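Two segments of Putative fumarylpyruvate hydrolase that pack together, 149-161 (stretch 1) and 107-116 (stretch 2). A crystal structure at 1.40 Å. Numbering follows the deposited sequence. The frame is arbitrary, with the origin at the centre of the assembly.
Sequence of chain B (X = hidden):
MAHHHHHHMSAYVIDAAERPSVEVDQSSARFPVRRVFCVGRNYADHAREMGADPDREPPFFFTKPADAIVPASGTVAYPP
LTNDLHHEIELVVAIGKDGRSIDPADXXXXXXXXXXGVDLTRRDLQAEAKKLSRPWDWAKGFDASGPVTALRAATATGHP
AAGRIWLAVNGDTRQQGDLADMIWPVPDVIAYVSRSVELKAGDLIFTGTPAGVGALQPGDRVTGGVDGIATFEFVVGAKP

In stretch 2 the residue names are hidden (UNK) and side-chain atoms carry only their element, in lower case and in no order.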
# COMPACT_ATOMS: atom_id res chain seq x y z
N THR B 149 1.44 6.40 17.94
CA THR B 149 1.99 6.19 19.27
C THR B 149 2.29 4.72 19.52
O THR B 149 1.83 3.83 18.79
CB THR B 149 1.02 6.66 20.36
OG1 THR B 149 -0.19 5.88 20.30
CG2 THR B 149 0.73 8.16 20.21
N ALA B 150 3.01 4.45 20.61
CA ALA B 150 3.01 3.10 21.13
C ALA B 150 1.56 2.61 21.31
O ALA B 150 0.63 3.39 21.65
CB ALA B 150 3.79 3.07 22.44
N LEU B 151 1.37 1.33 21.04
CA LEU B 151 0.07 0.70 21.19
C LEU B 151 -0.15 0.15 22.58
O LEU B 151 0.80 -0.30 23.25
CB LEU B 151 -0.08 -0.44 20.18
CG LEU B 151 0.20 -0.10 18.71
CD1 LEU B 151 -0.04 -1.35 17.88
CD2 LEU B 151 -0.63 1.06 18.17
N ARG B 152 -1.41 0.16 23.01
CA ARG B 152 -1.83 -0.52 24.24
C ARG B 152 -2.75 -1.68 23.91
O ARG B 152 -3.64 -1.56 23.05
CB ARG B 152 -2.52 0.44 25.19
CG ARG B 152 -1.62 1.56 25.68
CD ARG B 152 -2.37 2.41 26.68
NE ARG B 152 -2.35 1.72 27.95
CZ ARG B 152 -3.11 2.02 28.99
NH1 ARG B 152 -3.01 1.31 30.12
NH2 ARG B 152 -3.98 3.03 28.90
N ALA B 153 -2.58 -2.80 24.60
CA ALA B 153 -3.46 -3.96 24.42
C ALA B 153 -4.88 -3.60 24.84
O ALA B 153 -5.08 -2.87 25.82
CB ALA B 153 -2.96 -5.14 25.24
N ALA B 154 -5.86 -4.13 24.12
CA ALA B 154 -7.27 -3.90 24.47
C ALA B 154 -7.64 -4.43 25.86
O ALA B 154 -8.59 -3.94 26.48
CB ALA B 154 -8.19 -4.49 23.41
N THR B 155 -6.90 -5.42 26.36
CA THR B 155 -7.11 -5.90 27.72
C THR B 155 -6.77 -4.82 28.75
O THR B 155 -7.29 -4.83 29.87
CB THR B 155 -6.27 -7.15 28.01
OG1 THR B 155 -4.91 -6.87 27.72
CG2 THR B 155 -6.70 -8.31 27.15
N ALA B 156 -5.91 -3.87 28.38
CA ALA B 156 -5.56 -2.74 29.25
C ALA B 156 -6.49 -1.54 29.10
O ALA B 156 -6.65 -0.78 30.05
CB ALA B 156 -4.13 -2.30 28.98
N THR B 157 -7.09 -1.35 27.93
CA THR B 157 -7.85 -0.13 27.63
C THR B 157 -9.36 -0.33 27.55
O THR B 157 -10.12 0.64 27.60
CB THR B 157 -7.41 0.48 26.28
OG1 THR B 157 -7.57 -0.51 25.26
CG2 THR B 157 -5.95 0.90 26.32
N GLY B 158 -9.78 -1.58 27.37
CA GLY B 158 -11.12 -1.83 26.83
C GLY B 158 -11.22 -1.37 25.38
O GLY B 158 -10.22 -1.04 24.76
N HIS B 159 -12.43 -1.36 24.84
CA HIS B 159 -12.66 -0.92 23.47
C HIS B 159 -13.26 0.46 23.56
O HIS B 159 -14.44 0.59 23.78
CB HIS B 159 -13.58 -1.90 22.73
CG HIS B 159 -13.00 -3.27 22.57
ND1 HIS B 159 -11.90 -3.52 21.78
CD2 HIS B 159 -13.36 -4.46 23.12
CE1 HIS B 159 -11.60 -4.81 21.84
NE2 HIS B 159 -12.47 -5.40 22.65
N PRO B 160 -12.43 1.53 23.38
CA PRO B 160 -12.94 2.87 23.63
C PRO B 160 -14.07 3.22 22.65
O PRO B 160 -13.96 2.92 21.45
CB PRO B 160 -11.72 3.77 23.39
CG PRO B 160 -10.84 2.96 22.46
CD PRO B 160 -11.01 1.56 22.96
N ALA B 161 -15.11 3.85 23.16
CA ALA B 161 -16.27 4.25 22.32
C ALA B 161 -16.67 5.70 22.53
O ALA B 161 -17.52 6.21 21.82
CB ALA B 161 -17.45 3.31 22.54
N UNK B 107 -16.69 -8.24 15.64
CA UNK B 107 -15.52 -7.51 15.16
C UNK B 107 -14.51 -7.12 16.24
O UNK B 107 -13.30 -7.24 16.05
c UNK B 107 -15.96 -6.28 14.39
N UNK B 108 -15.01 -6.70 17.41
CA UNK B 108 -14.08 -6.31 18.47
C UNK B 108 -13.22 -7.48 18.96
O UNK B 108 -12.13 -7.26 19.44
c UNK B 108 -14.36 -3.25 18.72
c UNK B 108 -14.82 -5.60 19.61
c UNK B 108 -16.16 -3.65 20.41
c UNK B 108 -15.41 -4.23 19.23
N UNK B 109 -13.69 -8.72 18.79
CA UNK B 109 -12.86 -9.87 19.15
C UNK B 109 -11.63 -10.03 18.27
O UNK B 109 -10.72 -10.78 18.61
c UNK B 109 -13.64 -11.18 19.15
o UNK B 109 -13.82 -11.66 17.83
N UNK B 110 -11.62 -9.34 17.13
CA UNK B 110 -10.46 -9.32 16.24
C UNK B 110 -9.46 -8.25 16.60
O UNK B 110 -8.41 -8.17 15.95
c UNK B 110 -12.00 -12.13 13.05
c UNK B 110 -10.91 -9.12 14.78
n UNK B 110 -11.10 -11.22 13.37
c UNK B 110 -11.67 -10.29 14.22
c UNK B 110 -12.95 -10.70 14.41
n UNK B 110 -13.13 -11.84 13.66
N UNK B 111 -9.77 -7.41 17.59
CA UNK B 111 -8.90 -6.26 17.90
C UNK B 111 -7.87 -6.64 18.97
O UNK B 111 -8.23 -7.10 20.05
c UNK B 111 -9.72 -5.06 18.39
c UNK B 111 -8.84 -3.93 18.89
c UNK B 111 -10.64 -4.58 17.27
N UNK B 112 -6.58 -6.47 18.65
CA UNK B 112 -5.51 -6.64 19.63
C UNK B 112 -5.41 -5.42 20.56
O UNK B 112 -5.20 -5.57 21.76
c UNK B 112 -1.53 -6.73 21.56
n UNK B 112 -1.85 -8.06 21.53
c UNK B 112 -2.14 -4.71 20.36
c UNK B 112 -4.14 -6.90 18.92
c UNK B 112 -0.47 -4.70 22.14
c UNK B 112 -2.30 -6.09 20.56
c UNK B 112 -0.60 -6.04 22.36
c UNK B 112 -1.22 -4.02 21.17
c UNK B 112 -2.81 -8.27 20.59
c UNK B 112 -3.10 -7.11 19.94
N UNK B 113 -5.50 -4.22 20.01
CA UNK B 113 -5.26 -3.03 20.81
C UNK B 113 -5.44 -1.75 20.04
O UNK B 113 -6.00 -1.75 18.93
N UNK B 114 -5.00 -0.66 20.65
CA UNK B 114 -5.27 0.68 20.14
C UNK B 114 -4.06 1.58 20.26
O UNK B 114 -3.26 1.44 21.19
c UNK B 114 -6.41 1.32 20.96
c UNK B 114 -8.05 -0.46 21.60
o UNK B 114 -11.29 -1.46 20.15
c UNK B 114 -7.71 0.60 20.76
c UNK B 114 -8.59 0.96 19.73
c UNK B 114 -10.09 -0.81 20.38
c UNK B 114 -9.77 0.25 19.53
c UNK B 114 -9.23 -1.16 21.43
N UNK B 115 -4.00 2.57 19.37
CA UNK B 115 -3.06 3.66 19.51
C UNK B 115 -3.67 4.94 18.97
O UNK B 115 -4.86 4.98 18.62
N UNK B 116 -2.85 5.97 18.89
CA UNK B 116 -3.28 7.27 18.38
C UNK B 116 -2.35 7.61 17.22
O UNK B 116 -1.14 7.40 17.31
c UNK B 116 -4.13 7.99 20.62
c UNK B 116 -3.20 8.37 19.47
c UNK B 116 -3.54 9.74 18.90
O HOH W 1 -12.83 -8.31 22.57
O HOH W 2 -13.42 0.53 19.94

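Position 107 carries a single side-chain carbon, a CB with nothing beyond it, and lies out of reach of stretch 1; it is Ala107. Position 108 has four carbons, forked at the second. Its CB sits 3.9 Å from the centroid of the His159 ring and 10° off the normal, a CH-pi contact over the face. The fork identifies Leu108. At 109 one carbon is followed by one oxygen; the CA-to-CB bond points away from stretch 1 and the residue makes no contact with it: Ser109. Position 110 has one carbon and then a five-membered ring of three carbons and two nitrogens; its CA-to-CB bond also points away from stretch 1, again without contact. The ring defines His110, whose backbone N donates a hydrogen bond to Ala107 O at 2.9 Å.

Position 111 has three carbons, branched at CB, and that CB lies 3.9 Å from His159 CE1. A beta-branched, all-carbon side chain of this size is Val111. Position 112 has one carbon leading to fused five- and six-membered rings of eight carbons and one nitrogen. The CA-to-CB bond points away, yet the ring end returns: Ala153 CA stands 4.0 Å from the six-membered ring centroid, over the face, while Leu151 CB meets a carbon of that ring at the edge, 3.9 Å away. Only tryptophan provides such a ring system, so this is Trp112.

Position 113 has no side-chain atom. The strands are close here, with CA of 113 3.1 Å from Arg152 O; an ideal CB would fall 2.2 Å from that same Arg152 O, a clash. This is Gly113. Position 114 shows one carbon and a six-carbon ring bearing an oxygen. Pro160 CD lies 3.6 Å from the ring centroid, over one face, and the ring's oxygen is hydrogen-bonded to His159 ND1 at 2.7 Å, the donor being undecided; hence Tyr114. Position 115 is again bare, and an ideal CB would come 2.6 Å from Leu151 CD2: Gly115. Position 116 has three carbons forked at CB, which lies 4.0 Å from Thr149 OG1; its N donates to that OG1 at 3.0 Å. The fork gives Val116.

The contact combines an antiparallel backbone pairing with aromatic packing. Arg152 N to Tyr114 O and Tyr114 N to Arg152 O, both 2.9 Å, form a reciprocal pair; Ala153 and Gly113, CA to CA 4.1 Å, form the adjacent non-hydrogen-bonded pair. Beyond this two-residue bridge, one on each side, lie the hydrogen bonds Thr149 N to Val116 O and Ala154 N to Trp112 O, both 2.8 Å. Beyond the paired strands, Tyr114 reaches past the short helix to the loop that follows it. There a water joins Tyr114 OH and Pro160 O, 2.9 Å from each, complementing the direct bond to His159. Together the stretches bury 686 Å².

Stretch 2 107-116: ALSHVWGYGV
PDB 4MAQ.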